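Local atomic coordinates of Non-structural protein 9 (Avian infectious bronchitis virus, PDB entry 5C94), a protein that probably binds single-stranded RNA as a homodimer, serving the coronavirus replication machinery. Residues A[68-73]-A[92-97]. Sequence-based numbering, arbitrary orientation.
Sequences IYVDLD and YFIKNT
With CG1 set anti to its carbonyl carbon (chi1 -79°), Ile94 turns that branch to Val70 and Leu72, while a bend at chi2 (76°) carries the Lys95 chain to Leu72 and Asp73. The two segments meet near the C-terminal ends of strands 67-71 and 85-93, joining distant strands of the small beta barrel expected of the nsp9 family. A single beta bridge pairs Leu72 with Ile94. Around it, Lys95 N donates almost straight to Asp71 O (2.9 Å), and Asp73 N reaches Phe93 O (2.9 Å), nearly along the C=O axis. Branched side chains meet here, Leu72 and Ile94 buried and Val70 nearer the surface: Val70 CG2 lies 3.7 Å from Ile94 CG1, and Leu72 CD2 touches the same carbon. Leu72 CD1 also reaches obliquely to Tyr92 CD2 (3.9 Å). On the more open side, a long, flexible lysine serves well, its methylenes lying against Asp71 CB. Lys95 NZ donates to Leu72 O (3.0 Å) from above the carbonyl plane. Asp73 shares two carboxylate oxygens: OD2 forms a salt bridge with Arg102 of helix 99-109, and OD1 a long one with Lys95 NZ (3.7 Å). A water donates to Asp73 OD1 (3.2 Å) and accepts from Asn96 N (3.1 Å).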
loop_
_atom_site.group_PDB
_atom_site.type_symbol
_atom_site.label_atom_id
_atom_site.label_comp_id
_atom_site.label_asym_id
_atom_site.label_seq_id
_atom_site.Cartn_x
_atom_site.Cartn_y
_atom_site.Cartn_z
ATOM N N ILE A 68 -25.172 0.244 2.365
ATOM C CA ILE A 68 -24.752 -1.096 2.763
ATOM C C ILE A 68 -23.978 -1.100 4.075
ATOM O O ILE A 68 -23.527 -0.053 4.555
ATOM C CB ILE A 68 -23.883 -1.770 1.695
ATOM C CG1 ILE A 68 -22.517 -1.110 1.626
ATOM C CG2 ILE A 68 -24.568 -1.742 0.317
ATOM C CD1 ILE A 68 -21.455 -2.050 1.092
ATOM N N TYR A 69 -23.840 -2.293 4.649
ATOM C CA TYR A 69 -23.091 -2.502 5.881
ATOM C C TYR A 69 -21.989 -3.549 5.674
ATOM O O TYR A 69 -22.172 -4.540 4.959
ATOM C CB TYR A 69 -24.054 -2.897 7.009
ATOM C CG TYR A 69 -25.037 -1.774 7.321
ATOM C CD1 TYR A 69 -26.200 -1.597 6.557
ATOM C CD2 TYR A 69 -24.786 -0.866 8.348
ATOM C CE1 TYR A 69 -27.088 -0.554 6.821
ATOM C CE2 TYR A 69 -25.665 0.170 8.620
ATOM C CZ TYR A 69 -26.811 0.324 7.857
ATOM O OH TYR A 69 -27.672 1.367 8.135
ATOM N N VAL A 70 -20.822 -3.287 6.257
ATOM C CA VAL A 70 -19.694 -4.218 6.193
ATOM C C VAL A 70 -19.098 -4.458 7.588
ATOM O O VAL A 70 -19.076 -3.563 8.445
ATOM C CB VAL A 70 -18.567 -3.710 5.249
ATOM C CG1 VAL A 70 -19.090 -3.536 3.840
ATOM C CG2 VAL A 70 -17.984 -2.401 5.754
ATOM N N ASP A 71 -18.641 -5.687 7.807
ATOM C CA ASP A 71 -17.952 -6.065 9.035
ATOM C C ASP A 71 -16.512 -5.548 9.037
ATOM O O ASP A 71 -15.890 -5.381 7.983
ATOM C CB ASP A 71 -17.976 -7.592 9.198
ATOM C CG ASP A 71 -19.375 -8.133 9.506
ATOM O OD1 ASP A 71 -20.212 -7.402 10.090
ATOM O OD2 ASP A 71 -19.651 -9.291 9.132
ATOM N N LEU A 72 -15.984 -5.315 10.231
ATOM C CA LEU A 72 -14.618 -4.836 10.395
ATOM C C LEU A 72 -13.734 -5.893 11.074
ATOM O O LEU A 72 -14.172 -6.559 12.009
ATOM C CB LEU A 72 -14.620 -3.541 11.218
ATOM C CG LEU A 72 -15.489 -2.408 10.679
ATOM C CD1 LEU A 72 -15.475 -1.218 11.628
ATOM C CD2 LEU A 72 -14.995 -2.004 9.293
ATOM N N ASP A 73 -12.498 -6.043 10.604
ATOM C CA ASP A 73 -11.486 -6.777 11.357
ATOM C C ASP A 73 -11.154 -6.011 12.643
ATOM O O ASP A 73 -11.527 -4.844 12.794
ATOM C CB ASP A 73 -10.228 -6.975 10.518
ATOM C CG ASP A 73 -10.427 -7.962 9.373
ATOM O OD1 ASP A 73 -11.392 -8.757 9.403
ATOM O OD2 ASP A 73 -9.594 -7.954 8.441
ATOM N N TYR A 92 -9.292 0.176 10.860
ATOM C CA TYR A 92 -10.012 -1.072 10.703
ATOM C C TYR A 92 -10.100 -1.418 9.237
ATOM O O TYR A 92 -10.686 -0.657 8.466
ATOM C CB TYR A 92 -11.450 -0.987 11.231
ATOM C CG TYR A 92 -11.687 -0.485 12.633
ATOM C CD1 TYR A 92 -11.590 0.873 12.949
ATOM C CD2 TYR A 92 -12.080 -1.369 13.625
ATOM C CE1 TYR A 92 -11.841 1.318 14.237
ATOM C CE2 TYR A 92 -12.338 -0.947 14.896
ATOM C CZ TYR A 92 -12.222 0.386 15.204
ATOM O OH TYR A 92 -12.505 0.757 16.490
ATOM N N PHE A 93 -9.562 -2.560 8.847
ATOM C CA PHE A 93 -9.795 -3.029 7.497
ATOM C C PHE A 93 -11.132 -3.719 7.479
ATOM O O PHE A 93 -11.598 -4.252 8.482
ATOM C CB PHE A 93 -8.697 -3.973 7.015
ATOM C CG PHE A 93 -7.378 -3.299 6.806
ATOM C CD1 PHE A 93 -7.186 -2.440 5.728
ATOM C CD2 PHE A 93 -6.336 -3.503 7.701
ATOM C CE1 PHE A 93 -5.967 -1.812 5.536
ATOM C CE2 PHE A 93 -5.112 -2.883 7.521
ATOM C CZ PHE A 93 -4.924 -2.031 6.438
ATOM N N ILE A 94 -11.749 -3.692 6.320
ATOM C CA ILE A 94 -13.022 -4.324 6.126
ATOM C C ILE A 94 -12.843 -5.838 5.912
ATOM O O ILE A 94 -11.882 -6.270 5.276
ATOM C CB ILE A 94 -13.718 -3.618 4.960
ATOM C CG1 ILE A 94 -14.297 -2.312 5.509
ATOM C CG2 ILE A 94 -14.755 -4.505 4.283
ATOM C CD1 ILE A 94 -14.666 -1.340 4.492
ATOM N N LYS A 95 -13.743 -6.630 6.491
ATOM C CA LYS A 95 -13.670 -8.083 6.443
ATOM C C LYS A 95 -13.401 -8.547 5.024
ATOM O O LYS A 95 -14.115 -8.136 4.098
ATOM C CB LYS A 95 -14.969 -8.709 6.956
ATOM C CG LYS A 95 -14.792 -9.802 7.998
ATOM C CD LYS A 95 -14.460 -9.183 9.352
ATOM C CE LYS A 95 -14.561 -10.182 10.499
ATOM N NZ LYS A 95 -14.087 -9.588 11.791
ATOM N N ASN A 96 -12.351 -9.362 4.868
ATOM C CA ASN A 96 -12.005 -10.019 3.600
ATOM C C ASN A 96 -11.419 -9.119 2.528
ATOM O O ASN A 96 -11.458 -9.453 1.346
ATOM C CB ASN A 96 -13.222 -10.731 3.007
ATOM C CG ASN A 96 -13.833 -11.725 3.969
ATOM O OD1 ASN A 96 -15.055 -11.766 4.146
ATOM N ND2 ASN A 96 -12.979 -12.518 4.623
ATOM N N THR A 97 -10.875 -7.982 2.934
ATOM C CA THR A 97 -10.230 -7.099 1.990
ATOM C C THR A 97 -9.000 -7.825 1.449
ATOM O O THR A 97 -8.329 -8.543 2.187
ATOM C CB THR A 97 -9.855 -5.759 2.652
ATOM O OG1 THR A 97 -11.055 -5.037 2.951
ATOM C CG2 THR A 97 -8.993 -4.914 1.716
HETATM O O HOH W 1 -10.835 -10.925 7.105
#